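Local coordinates for protein dihydropteroate synthase (Mycobacterium smegmatis, PDB 6OMZ) that probably catalyses the condensation of para-aminobenzoate with 6-hydroxymethyl-7,8-dihydropterin diphosphate to give 7,8-dihydropteroate, the immediate precursor of folate derivatives, at residues T31-S36 with D45-H50; I62-E67 with R90-Q95; V108-L113 with A133-E138; A175-A180 with L190-G195; L259-G264 with D278-L283. The protein carries 1 engineered substitution. All blocks are in the same frame, centred on the assembly; numbering follows the deposited sequence.

Contact 1 of 5, residues T31-S36 with D45-H50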
# COMPACT_ATOMS: atom_id res chain seq x y z
N THR A 31 8.98 -11.00 -5.88
CA THR A 31 9.51 -10.98 -7.24
C THR A 31 10.61 -9.94 -7.36
O THR A 31 11.69 -10.21 -7.91
CB THR A 31 8.38 -10.71 -8.23
OG1 THR A 31 7.51 -11.85 -8.28
CG2 THR A 31 8.95 -10.44 -9.62
N GLN A 32 10.37 -8.73 -6.83
CA GLN A 32 11.41 -7.70 -6.90
C GLN A 32 12.63 -8.10 -6.07
O GLN A 32 13.77 -7.96 -6.54
CB GLN A 32 10.85 -6.36 -6.43
CG GLN A 32 11.61 -5.15 -6.97
CD GLN A 32 11.47 -4.99 -8.49
OE1 GLN A 32 12.28 -5.50 -9.26
NE2 GLN A 32 10.44 -4.27 -8.91
N ASP A 33 12.42 -8.62 -4.86
CA ASP A 33 13.55 -9.06 -4.05
C ASP A 33 14.37 -10.12 -4.78
O ASP A 33 15.60 -10.11 -4.70
CB ASP A 33 13.08 -9.60 -2.71
CG ASP A 33 12.64 -8.50 -1.77
OD1 ASP A 33 12.74 -7.31 -2.14
OD2 ASP A 33 12.18 -8.84 -0.65
N SER A 34 13.71 -11.03 -5.50
CA SER A 34 14.42 -12.14 -6.12
C SER A 34 15.14 -11.72 -7.39
O SER A 34 16.22 -12.23 -7.70
CB SER A 34 13.46 -13.28 -6.43
OG SER A 34 12.91 -13.82 -5.25
N PHE A 35 14.55 -10.79 -8.15
CA PHE A 35 14.96 -10.57 -9.53
C PHE A 35 15.51 -9.19 -9.83
O PHE A 35 16.12 -9.01 -10.89
CB PHE A 35 13.79 -10.84 -10.49
CG PHE A 35 13.25 -12.23 -10.43
CD1 PHE A 35 14.09 -13.32 -10.26
CD2 PHE A 35 11.89 -12.46 -10.55
CE1 PHE A 35 13.59 -14.61 -10.21
CE2 PHE A 35 11.38 -13.75 -10.50
CZ PHE A 35 12.24 -14.82 -10.33
N SER A 36 15.31 -8.20 -8.95
CA SER A 36 15.58 -6.81 -9.32
C SER A 36 17.04 -6.59 -9.69
O SER A 36 17.34 -5.85 -10.64
CB SER A 36 15.16 -5.86 -8.20
OG SER A 36 16.02 -5.97 -7.08
N ASP A 45 14.03 -17.25 0.97
CA ASP A 45 14.78 -16.89 2.17
C ASP A 45 15.17 -15.41 2.17
O ASP A 45 15.18 -14.77 3.22
CB ASP A 45 16.03 -17.76 2.31
CG ASP A 45 15.70 -19.23 2.53
OD1 ASP A 45 14.57 -19.53 2.99
OD2 ASP A 45 16.56 -20.08 2.24
N ARG A 46 15.51 -14.86 1.00
CA ARG A 46 15.86 -13.44 0.94
C ARG A 46 14.66 -12.58 1.29
O ARG A 46 14.79 -11.59 2.01
CB ARG A 46 16.39 -13.08 -0.45
CG ARG A 46 17.08 -11.72 -0.51
CD ARG A 46 16.73 -10.93 -1.77
NE ARG A 46 17.55 -11.28 -2.93
CZ ARG A 46 18.47 -10.49 -3.47
NH1 ARG A 46 18.71 -9.28 -2.96
NH2 ARG A 46 19.15 -10.89 -4.53
N ALA A 47 13.47 -12.94 0.78
CA ALA A 47 12.27 -12.17 1.07
C ALA A 47 11.88 -12.30 2.54
O ALA A 47 11.46 -11.32 3.16
CB ALA A 47 11.12 -12.61 0.17
N VAL A 48 12.03 -13.50 3.10
CA VAL A 48 11.73 -13.67 4.52
C VAL A 48 12.68 -12.84 5.38
O VAL A 48 12.25 -12.16 6.32
CB VAL A 48 11.77 -15.16 4.90
CG1 VAL A 48 11.82 -15.33 6.41
CG2 VAL A 48 10.57 -15.89 4.30
N GLU A 49 13.98 -12.89 5.08
CA GLU A 49 14.92 -12.08 5.86
C GLU A 49 14.64 -10.60 5.69
O GLU A 49 14.85 -9.81 6.62
CB GLU A 49 16.36 -12.40 5.45
CG GLU A 49 16.82 -13.81 5.83
CD GLU A 49 16.80 -14.07 7.33
OE1 GLU A 49 16.95 -13.11 8.12
OE2 GLU A 49 16.64 -15.25 7.71
N HIS A 50 14.17 -10.20 4.50
CA HIS A 50 13.77 -8.81 4.28
C HIS A 50 12.63 -8.43 5.22
O HIS A 50 12.69 -7.41 5.92
CB HIS A 50 13.36 -8.63 2.81
CG HIS A 50 13.11 -7.21 2.43
ND1 HIS A 50 12.49 -6.86 1.25
CD2 HIS A 50 13.40 -6.04 3.06
CE1 HIS A 50 12.40 -5.54 1.18
NE2 HIS A 50 12.95 -5.02 2.26
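Asp33 reaches from the short helix that follows the first barrel strand to Ala47, Arg46 and His50 of the next helix, and its side chain illustrates how one carboxylate can tie a short helix to the next. The first carbon, CB, lies 4.0 Å from CD of Arg46. Next comes CG, 3.4 Å from ND1 of His50; a first torsion of -74° sets it opposite the carbonyl carbon of its own residue and so carries the carboxylate to the histidine. At the tip, OD2 accepts a hydrogen bond of 2.8 Å from ND1 of His50. The N-H points well at its target (159°) and arrives on the syn side of the carboxylate, although 24° out of its plane. OD2 sits at the edge of the imidazole, close to the ring plane, which probably limits rotation of the ring. The same oxygen rests over the helix backbone, 3.7 Å from CA of Ala47, whose methyl lies slightly farther off.

Arg46 makes a different kind of approach. Its NE is 2.9 Å from the carbonyl O of Asp33, but that oxygen lies over a face of the guanidinium, where no N-H is aimed at it, and the pair is a close contact without a hydrogen bond. The axes of segments 31-35 and 45-50 pass 9.1 Å apart, their directions steeply inclined. Strand 23-29 runs beneath, with Val28 touching Asp33, Ala47 and His50 alike, while helix 78-93 packs against Ala47 and Val48 through Val88 and Leu92.

Contact 2 of 5, residues I62-E67 with R90-Q95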
# COMPACT_ATOMS: atom_id res chain seq x y z
N ILE A 62 3.68 -6.31 7.55
CA ILE A 62 4.49 -6.60 6.37
C ILE A 62 3.54 -6.87 5.21
O ILE A 62 2.72 -7.79 5.29
CB ILE A 62 5.44 -7.78 6.58
CG1 ILE A 62 6.44 -7.47 7.72
CG2 ILE A 62 6.18 -8.07 5.29
CD1 ILE A 62 7.27 -6.20 7.49
N ASP A 63 3.64 -6.07 4.15
CA ASP A 63 2.81 -6.19 2.96
C ASP A 63 3.58 -7.02 1.93
O ASP A 63 4.56 -6.54 1.35
CB ASP A 63 2.46 -4.80 2.42
CG ASP A 63 1.50 -4.85 1.23
OD1 ASP A 63 0.46 -5.53 1.30
OD2 ASP A 63 1.78 -4.17 0.22
N VAL A 64 3.15 -8.27 1.71
CA VAL A 64 3.85 -9.19 0.82
C VAL A 64 3.17 -9.18 -0.55
O VAL A 64 1.94 -9.30 -0.63
CB VAL A 64 3.90 -10.60 1.42
CG1 VAL A 64 4.54 -11.61 0.45
CG2 VAL A 64 4.67 -10.58 2.76
N GLY A 65 3.95 -9.03 -1.61
CA GLY A 65 3.41 -9.03 -2.97
C GLY A 65 4.25 -9.88 -3.91
O GLY A 65 5.45 -10.07 -3.69
N GLY A 66 3.61 -10.39 -4.95
CA GLY A 66 4.31 -11.21 -5.92
C GLY A 66 4.31 -10.63 -7.32
O GLY A 66 4.98 -11.14 -8.22
N GLU A 67 3.55 -9.56 -7.50
CA GLU A 67 3.33 -8.99 -8.81
C GLU A 67 3.69 -7.51 -8.79
O GLU A 67 3.85 -6.89 -7.74
CB GLU A 67 1.87 -9.19 -9.25
CG GLU A 67 1.71 -9.57 -10.69
CD GLU A 67 0.34 -10.13 -10.97
OE1 GLU A 67 -0.66 -9.49 -10.59
OE2 GLU A 67 0.26 -11.23 -11.56
N ARG A 90 4.03 -17.89 4.87
CA ARG A 90 4.02 -18.95 5.87
C ARG A 90 5.14 -18.77 6.89
O ARG A 90 4.91 -18.92 8.10
CB ARG A 90 4.13 -20.33 5.20
CG ARG A 90 2.79 -20.93 4.78
CD ARG A 90 2.94 -22.41 4.39
NE ARG A 90 3.73 -22.57 3.17
CZ ARG A 90 3.22 -22.54 1.94
NH1 ARG A 90 1.92 -22.36 1.75
NH2 ARG A 90 4.02 -22.69 0.89
N GLU A 91 6.35 -18.45 6.43
CA GLU A 91 7.46 -18.34 7.38
C GLU A 91 7.34 -17.09 8.25
O GLU A 91 7.67 -17.13 9.45
CB GLU A 91 8.79 -18.37 6.63
CG GLU A 91 8.95 -19.62 5.79
CD GLU A 91 10.35 -19.81 5.24
OE1 GLU A 91 11.31 -19.36 5.89
OE2 GLU A 91 10.48 -20.41 4.15
N LEU A 92 6.86 -15.98 7.69
CA LEU A 92 6.72 -14.76 8.50
C LEU A 92 5.57 -14.89 9.49
O LEU A 92 5.66 -14.42 10.62
CB LEU A 92 6.52 -13.55 7.59
CG LEU A 92 7.70 -13.15 6.69
CD1 LEU A 92 7.32 -12.00 5.77
CD2 LEU A 92 8.94 -12.77 7.54
N ALA A 93 4.47 -15.53 9.07
CA ALA A 93 3.34 -15.72 9.97
C ALA A 93 3.72 -16.62 11.14
O ALA A 93 3.23 -16.42 12.26
CB ALA A 93 2.15 -16.31 9.21
N ALA A 94 4.61 -17.59 10.92
CA ALA A 94 5.07 -18.46 12.01
C ALA A 94 5.84 -17.69 13.08
O ALA A 94 6.00 -18.21 14.19
CB ALA A 94 5.94 -19.59 11.46
N GLN A 95 6.32 -16.48 12.78
CA GLN A 95 6.93 -15.62 13.79
C GLN A 95 5.94 -14.63 14.40
O GLN A 95 6.36 -13.73 15.13
CB GLN A 95 8.11 -14.83 13.19
CG GLN A 95 9.13 -15.69 12.47
CD GLN A 95 9.82 -16.67 13.39
OE1 GLN A 95 10.08 -16.37 14.56
NE2 GLN A 95 10.13 -17.85 12.88
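Within the beta-alpha-beta unit formed by strand 61-65, helix 78-93 and strand 98-102, Leu92 near the end of the helix packs back onto Ile62 and Val64 of the first strand. A single methyl does the touching: Leu92 CD1 lies 4.1 Å from Ile62 CG2 and 4.3 Å from Val64 CG2. Both strand residues turn the same way, as alternate positions of a strand must, and the leucine methyl meets a branch of each. The Ile62 side chain stands roughly at right angles to that of Leu92. Its CG2 is set opposite the backbone N (the longer branch, CG1, has chi1 -62°), and this brings the short branch to the helix. The contact is light and wholly apolar, at van der Waals distance.

Such strand-to-helix packing is the repeating element of the TIM barrel, in which each helix covers the outer side of the sheet. The other methyl of the leucine is used as well: Leu92 CD2 is 3.6 Å from the carbonyl O of Val48 on helix 44-56, which also supplies Leu54 and Val55 against Ile62, while Val85 and Ile89, earlier on Leu92's own helix, pack on Val64. Between the two outward residues of the strand, Asp63 faces the barrel interior. Its OD2 forms a salt bridge with NE of Arg269, a residue of the pterin pocket, and its OD1 is hydrogen-bonded to OG of Ser100, an arrangement that probably helps to orient the arginine.

Contact 3 of 5, residues V108-L113 with A133-E138; sequences VARAAL and AGVLAE
Arg110, in the conformer described, forms a salt bridge through NH2 to OD1 of Asp107, a turn earlier on its own helix, and its other terminal nitrogen, NH1, comes 3.9 Å from CG2 of Val135. The methyl approaches the guanidinium obliquely. Both the salt bridge and the valine touch rest on one of two modelled conformers of the arginine, and the touch in particular is doubtful.

The firmer half of the contact is apolar. Val135 turns its two branches to different partners: CG2 goes to the arginine, whereas CG1, opposite its own backbone N (chi1 168°), lies 4.2 Å from CD1 of Leu113. Arg110 and Leu113 are three residues apart, hence neighbours along one side of helix 106-114, and the valine stands against both. The nearest pair of CA atoms is that of Arg110 and Val135, 6.6 Å apart; the small Ala109, whose CB points to the other helix, is consistent with this approach.

The pair of helices lies at the surface of the barrel wall. Beyond the contact, Ala112 meets Ile89 of helix 78-93, and Leu136 leans on Trp143 of strand 143-146, so the two helices continue the outer ring of the fold.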
# COMPACT_ATOMS: atom_id res chain seq x y z
N VAL A 108 -5.55 -15.75 -5.40
CA VAL A 108 -4.28 -15.49 -4.74
C VAL A 108 -4.51 -15.02 -3.30
O VAL A 108 -3.83 -15.49 -2.37
CB VAL A 108 -3.46 -14.47 -5.55
CG1 VAL A 108 -2.20 -14.09 -4.80
CG2 VAL A 108 -3.11 -15.03 -6.91
N ALA A 109 -5.46 -14.10 -3.08
CA ALA A 109 -5.80 -13.67 -1.73
C ALA A 109 -6.18 -14.86 -0.86
O ALA A 109 -5.72 -14.98 0.28
CB ALA A 109 -6.95 -12.66 -1.78
N ARG A 110 -7.02 -15.75 -1.39
CA ARG A 110 -7.44 -16.90 -0.61
C ARG A 110 -6.25 -17.77 -0.21
O ARG A 110 -6.14 -18.19 0.94
CB ARG A 110 -8.48 -17.71 -1.39
CG ARG A 110 -9.20 -18.74 -0.55
CD ARG A 110 -10.46 -19.25 -1.23
NE ARG A 110 -10.18 -19.84 -2.53
CZ ARG A 110 -10.78 -19.48 -3.67
NH1 ARG A 110 -11.70 -18.52 -3.66
NH2 ARG A 110 -10.45 -20.08 -4.80
N ALA A 111 -5.34 -18.04 -1.16
CA ALA A 111 -4.16 -18.84 -0.84
C ALA A 111 -3.26 -18.15 0.18
O ALA A 111 -2.70 -18.80 1.07
CB ALA A 111 -3.37 -19.16 -2.12
N ALA A 112 -3.13 -16.82 0.07
CA ALA A 112 -2.31 -16.08 1.03
C ALA A 112 -2.92 -16.12 2.42
O ALA A 112 -2.19 -16.22 3.42
CB ALA A 112 -2.15 -14.63 0.56
N LEU A 113 -4.25 -16.02 2.52
CA LEU A 113 -4.92 -16.15 3.81
C LEU A 113 -4.71 -17.53 4.41
O LEU A 113 -4.47 -17.66 5.62
CB LEU A 113 -6.41 -15.85 3.66
CG LEU A 113 -6.76 -14.40 3.29
CD1 LEU A 113 -8.23 -14.21 2.99
CD2 LEU A 113 -6.33 -13.47 4.42
N ALA A 133 -14.74 -9.69 -3.21
CA ALA A 133 -15.63 -9.35 -2.10
C ALA A 133 -16.09 -10.60 -1.35
O ALA A 133 -16.13 -10.61 -0.12
CB ALA A 133 -16.83 -8.54 -2.60
N GLY A 134 -16.42 -11.66 -2.09
CA GLY A 134 -16.87 -12.88 -1.44
C GLY A 134 -15.78 -13.55 -0.62
O GLY A 134 -16.05 -14.11 0.45
N VAL A 135 -14.54 -13.49 -1.10
CA VAL A 135 -13.42 -14.02 -0.32
C VAL A 135 -13.31 -13.27 1.01
O VAL A 135 -13.21 -13.88 2.08
CB VAL A 135 -12.11 -13.93 -1.13
CG1 VAL A 135 -10.91 -14.19 -0.23
CG2 VAL A 135 -12.13 -14.91 -2.29
N LEU A 136 -13.34 -11.94 0.95
CA LEU A 136 -13.20 -11.14 2.17
C LEU A 136 -14.41 -11.29 3.09
O LEU A 136 -14.26 -11.33 4.31
CB LEU A 136 -13.00 -9.66 1.83
CG LEU A 136 -11.54 -9.22 1.62
CD1 LEU A 136 -10.74 -9.42 2.91
CD2 LEU A 136 -10.91 -9.96 0.45
N ALA A 137 -15.62 -11.34 2.53
CA ALA A 137 -16.81 -11.50 3.37
C ALA A 137 -16.75 -12.80 4.17
O ALA A 137 -17.14 -12.84 5.34
CB ALA A 137 -18.08 -11.47 2.51
N GLU A 138 -16.26 -13.87 3.54
CA GLU A 138 -16.13 -15.16 4.23
C GLU A 138 -15.00 -15.13 5.24
O GLU A 138 -15.15 -15.65 6.36
CB GLU A 138 -15.91 -16.27 3.20
CG GLU A 138 -16.12 -17.70 3.72
CD GLU A 138 -14.98 -18.20 4.61
OE1 GLU A 138 -13.82 -17.78 4.42
OE2 GLU A 138 -15.27 -19.03 5.51

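Contact 4 of 5, residues A175-A180 with L190-G195; sequences AAVDAA and LVIDPG. With PMM (pterin-6-yl-methyl-monophosphate), chain D.
Val177 stands as a wedge between Leu190 and Ile192, each of its methyls pressed on a different strand residue. CG1 lies 3.8 Å from Leu190 CD1, and CG2 lies 3.7 Å from Ile192 CG2. Since Leu190 and Ile192 are two apart on the strand, they project from the same face, and the dip between them receives the valine. The hollow on the helix side is filled in return: the branched end of Leu190 rests between Val177 and Ala180, three residues apart, with CD2 3.8 Å from CB of Ala180. The small alanine lets the leucine come in close to the helix. Ile192 takes part with its short branch, because its CG1 stands between the backbone N and the carbonyl carbon, and CG2 is thereby turned to the valine.

The next residue of the strand faces the other way and serves the pterin. Asp193 OD2 accepts two hydrogen bonds from pterin-6-yl-methyl-monophosphate, one from N3 at 2.8 Å (151°) and one from N2 at 2.8 Å (144°). Its second oxygen, OD1, takes the backbone N-H of Gly195 at 2.8 Å in an Asx turn, a nearly straight bond of 168° that should hold the carboxylate in its orientation for the ligand.

Segment 175-180 of helix 165-182 runs roughly antiparallel to strand 190-193 on the outside of the barrel. Val191 is hydrogen-bonded through its backbone to Trp143 and Leu145 of strand 143-146, and Ile192 likewise to Pro221, just before strand 223-224, and to Leu223 on it.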
# COMPACT_ATOMS: atom_id res chain seq x y z
N ALA A 175 -18.02 4.38 -2.60
CA ALA A 175 -18.83 3.45 -3.38
C ALA A 175 -18.27 2.04 -3.31
O ALA A 175 -19.02 1.07 -3.27
CB ALA A 175 -18.95 3.92 -4.83
N ALA A 176 -16.94 1.91 -3.29
CA ALA A 176 -16.32 0.60 -3.11
C ALA A 176 -16.63 0.04 -1.73
O ALA A 176 -16.93 -1.15 -1.59
CB ALA A 176 -14.81 0.69 -3.34
N VAL A 177 -16.57 0.90 -0.70
CA VAL A 177 -16.97 0.51 0.65
C VAL A 177 -18.40 -0.01 0.66
O VAL A 177 -18.70 -1.07 1.22
CB VAL A 177 -16.79 1.70 1.62
CG1 VAL A 177 -17.53 1.44 2.92
CG2 VAL A 177 -15.31 1.98 1.87
N ASP A 178 -19.33 0.74 0.04
CA ASP A 178 -20.73 0.31 -0.05
C ASP A 178 -20.86 -1.06 -0.69
O ASP A 178 -21.66 -1.89 -0.24
CB ASP A 178 -21.55 1.31 -0.86
CG ASP A 178 -21.85 2.57 -0.10
OD1 ASP A 178 -21.81 2.52 1.15
OD2 ASP A 178 -22.13 3.59 -0.75
N ALA A 179 -20.14 -1.30 -1.79
CA ALA A 179 -20.26 -2.58 -2.47
C ALA A 179 -19.71 -3.71 -1.62
O ALA A 179 -20.24 -4.82 -1.63
CB ALA A 179 -19.56 -2.51 -3.83
N ALA A 180 -18.64 -3.43 -0.86
CA ALA A 180 -18.10 -4.42 0.07
C ALA A 180 -19.13 -4.79 1.13
O ALA A 180 -19.38 -5.97 1.39
CB ALA A 180 -16.82 -3.90 0.71
N LEU A 190 -13.03 -2.38 6.76
CA LEU A 190 -12.57 -1.74 5.54
C LEU A 190 -11.53 -0.66 5.84
O LEU A 190 -11.62 0.04 6.85
CB LEU A 190 -13.75 -1.16 4.78
CG LEU A 190 -14.65 -2.32 4.35
CD1 LEU A 190 -16.04 -1.84 4.04
CD2 LEU A 190 -14.01 -3.05 3.16
N VAL A 191 -10.54 -0.57 4.96
CA VAL A 191 -9.55 0.50 4.92
C VAL A 191 -9.60 1.07 3.50
O VAL A 191 -9.86 0.33 2.54
CB VAL A 191 -8.14 -0.04 5.27
CG1 VAL A 191 -7.07 1.05 5.17
CG2 VAL A 191 -8.14 -0.71 6.66
N ILE A 192 -9.38 2.38 3.37
CA ILE A 192 -9.33 2.99 2.04
C ILE A 192 -7.98 3.67 1.84
O ILE A 192 -7.29 4.03 2.79
CB ILE A 192 -10.49 3.99 1.82
CG1 ILE A 192 -10.51 5.04 2.93
CG2 ILE A 192 -11.82 3.23 1.70
CD1 ILE A 192 -11.62 6.10 2.77
N ASP A 193 -7.62 3.87 0.56
CA ASP A 193 -6.29 4.36 0.19
C ASP A 193 -6.50 5.20 -1.07
O ASP A 193 -7.10 4.68 -2.03
CB ASP A 193 -5.33 3.18 -0.06
CG ASP A 193 -3.90 3.61 -0.43
OD1 ASP A 193 -3.70 4.65 -1.08
OD2 ASP A 193 -2.96 2.85 -0.09
N PRO A 194 -6.04 6.46 -1.11
CA PRO A 194 -6.28 7.29 -2.31
C PRO A 194 -5.53 6.84 -3.56
O PRO A 194 -5.77 7.40 -4.63
CB PRO A 194 -5.83 8.69 -1.87
CG PRO A 194 -4.75 8.40 -0.82
CD PRO A 194 -5.24 7.16 -0.08
N GLY A 195 -4.62 5.88 -3.45
CA GLY A 195 -3.93 5.37 -4.63
C GLY A 195 -3.07 6.41 -5.31
O GLY A 195 -3.23 6.66 -6.51
N5 PMM D . 1.45 1.07 -4.31
C6 PMM D . 1.95 -0.02 -4.92
C7 PMM D . 1.51 -1.28 -4.58
N8 PMM D . 0.56 -1.53 -3.66
N1 PMM D . -0.94 -0.71 -2.18
C2 PMM D . -1.53 0.32 -1.58
N2 PMM D . -2.55 0.11 -0.74
N3 PMM D . -1.17 1.62 -1.81
C4 PMM D . -0.18 2.03 -2.67
O4 PMM D . 0.10 3.22 -2.80
C4A PMM D . 0.49 0.92 -3.38
C8A PMM D . 0.06 -0.43 -3.08
C9 PMM D . 2.90 0.22 -6.06
O10 PMM D . 4.15 0.74 -5.55
PA PMM D . 5.48 -0.11 -5.14
O1P PMM D . 6.44 0.90 -4.63
O2P PMM D . 5.11 -1.14 -4.06
O3P PMM D . 5.99 -0.84 -6.38

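Contact 5 of 5, residues L259-G264 with D278-L283. With EDO (1,2-ethanediol), chain F.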
# COMPACT_ATOMS: atom_id res chain seq x y z
N LEU A 259 3.63 13.86 8.01
CA LEU A 259 2.48 14.72 7.75
C LEU A 259 1.20 13.89 7.68
O LEU A 259 0.14 14.31 8.16
CB LEU A 259 2.69 15.53 6.47
CG LEU A 259 3.80 16.59 6.53
CD1 LEU A 259 4.00 17.26 5.18
CD2 LEU A 259 3.48 17.65 7.59
N ALA A 260 1.29 12.69 7.09
CA ALA A 260 0.14 11.79 7.11
C ALA A 260 -0.26 11.43 8.53
O ALA A 260 -1.45 11.43 8.87
CB ALA A 260 0.46 10.53 6.30
N ALA A 261 0.73 11.10 9.38
CA ALA A 261 0.40 10.79 10.77
C ALA A 261 -0.27 11.97 11.46
O ALA A 261 -1.25 11.80 12.20
CB ALA A 261 1.66 10.36 11.53
N MET A 262 0.26 13.19 11.25
CA MET A 262 -0.29 14.37 11.89
C MET A 262 -1.73 14.62 11.47
O MET A 262 -2.51 15.19 12.24
CB MET A 262 0.57 15.60 11.57
CG MET A 262 1.96 15.57 12.22
SD MET A 262 2.98 16.95 11.65
CE MET A 262 1.69 18.15 11.30
N HIS A 263 -2.10 14.21 10.26
CA HIS A 263 -3.43 14.48 9.73
C HIS A 263 -4.36 13.28 9.82
O HIS A 263 -5.41 13.27 9.19
CB HIS A 263 -3.30 14.98 8.29
CG HIS A 263 -2.73 16.37 8.22
ND1 HIS A 263 -3.40 17.46 8.72
CD2 HIS A 263 -1.55 16.82 7.74
CE1 HIS A 263 -2.66 18.55 8.53
NE2 HIS A 263 -1.53 18.18 7.94
N GLY A 264 -4.00 12.27 10.62
CA GLY A 264 -4.94 11.24 11.03
C GLY A 264 -4.92 9.96 10.24
O GLY A 264 -5.82 9.13 10.43
N ASP A 278 12.18 6.44 11.97
CA ASP A 278 12.97 7.57 12.48
C ASP A 278 12.14 8.84 12.51
O ASP A 278 12.15 9.60 13.48
CB ASP A 278 14.20 7.82 11.58
CG ASP A 278 15.29 6.77 11.70
OD1 ASP A 278 15.19 5.80 12.50
OD2 ASP A 278 16.29 6.94 10.95
N ALA A 279 11.44 9.12 11.41
CA ALA A 279 10.67 10.35 11.29
C ALA A 279 9.53 10.39 12.30
O ALA A 279 9.26 11.44 12.91
CB ALA A 279 10.15 10.49 9.86
N LEU A 280 8.86 9.26 12.50
CA LEU A 280 7.76 9.22 13.45
C LEU A 280 8.26 9.29 14.88
O LEU A 280 7.54 9.77 15.76
CB LEU A 280 6.92 7.97 13.22
CG LEU A 280 6.15 7.99 11.90
CD1 LEU A 280 5.63 6.61 11.57
CD2 LEU A 280 4.98 9.01 11.96
N LYS A 281 9.48 8.80 15.15
CA LYS A 281 10.06 9.00 16.48
C LYS A 281 10.33 10.47 16.75
O LYS A 281 10.17 10.94 17.89
CB LYS A 281 11.34 8.17 16.64
CG LYS A 281 11.09 6.65 16.77
CD LYS A 281 12.40 5.85 16.83
CE LYS A 281 12.11 4.35 17.04
NZ LYS A 281 13.33 3.53 16.83
N VAL A 282 10.76 11.22 15.73
CA VAL A 282 10.94 12.66 15.90
C VAL A 282 9.59 13.33 16.19
O VAL A 282 9.47 14.14 17.12
CB VAL A 282 11.63 13.27 14.66
CG1 VAL A 282 11.55 14.79 14.70
CG2 VAL A 282 13.08 12.80 14.56
N LEU A 283 8.57 12.99 15.41
CA LEU A 283 7.24 13.56 15.66
C LEU A 283 6.77 13.27 17.08
O LEU A 283 6.25 14.17 17.76
CB LEU A 283 6.24 13.00 14.64
CG LEU A 283 4.79 13.44 14.81
CD1 LEU A 283 4.68 14.95 14.64
CD2 LEU A 283 3.90 12.71 13.80
C1 EDO F . 13.92 0.07 15.63
O1 EDO F . 14.91 0.69 16.45
C2 EDO F . 12.64 -0.15 16.43
O2 EDO F . 11.99 1.11 16.67
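Ala261, at the end of helix 250-262, which a Schellman motif closes just beyond, meets Leu280 and Leu283 of helix 273-287. The two helices flank strand 267-270 in the chain, and their contact belongs to the outer layer of the TIM barrel.

The interactions across the pair are apolar. The methyl CB of Ala261 is 3.6 Å from CD2 of Leu280 and 4.0 Å from CD2 of Leu283, so one small side chain receives two leucines spaced a helical turn apart. Met262 lies against Leu283 alone. Its CG is 3.7 Å from Leu283 CD1, and its sulfur SD follows at 4.0 Å from the same methyl. Leu283 reaches both partners because its CG is set opposite the backbone N (chi1 177°), bringing the two methyls across. Val22, near the start of the modelled chain, touches Ala261 and Leu280, and Val258, about a turn before Ala261 on helix 250-262, also touches Leu283.

The backbone bonds are those of the helix end. Gly264, with positive phi, is the C-prime residue: its N donates to Ala261 O at 3.2 Å, while Ala265 N bonds to Ala260 O.

A third group is polar. Lys281, its chain extended beyond CG, holds a 1,2-ethanediol probably from the crystallisation liquor, with Lys281 NZ 2.8 Å from O2 of the diol and weakly bonded to its O1 at 3.3 Å.

In the fold
Read from the N terminus, the five contacts come strictly in series: each closes before the next opens, and none nests within or crosses another. Contact 1 closes the short loop between helices 30-35 and 44-56, and contact 2 returns helix 78-93 to the strand 61-65 that precedes it; the two touch, among other places through Thr31 and Gly66. Contact 3 pairs two consecutive outer helices around strand 119-122. Contact 4 sets helix 165-182 on strand 190-193, whose end reaches the bound pterin, across the chain's centre from contact 1. Contact 5 joins the last two helices, around strand 267-270. Together they tie outer helices to one another and to strands of the TIM barrel.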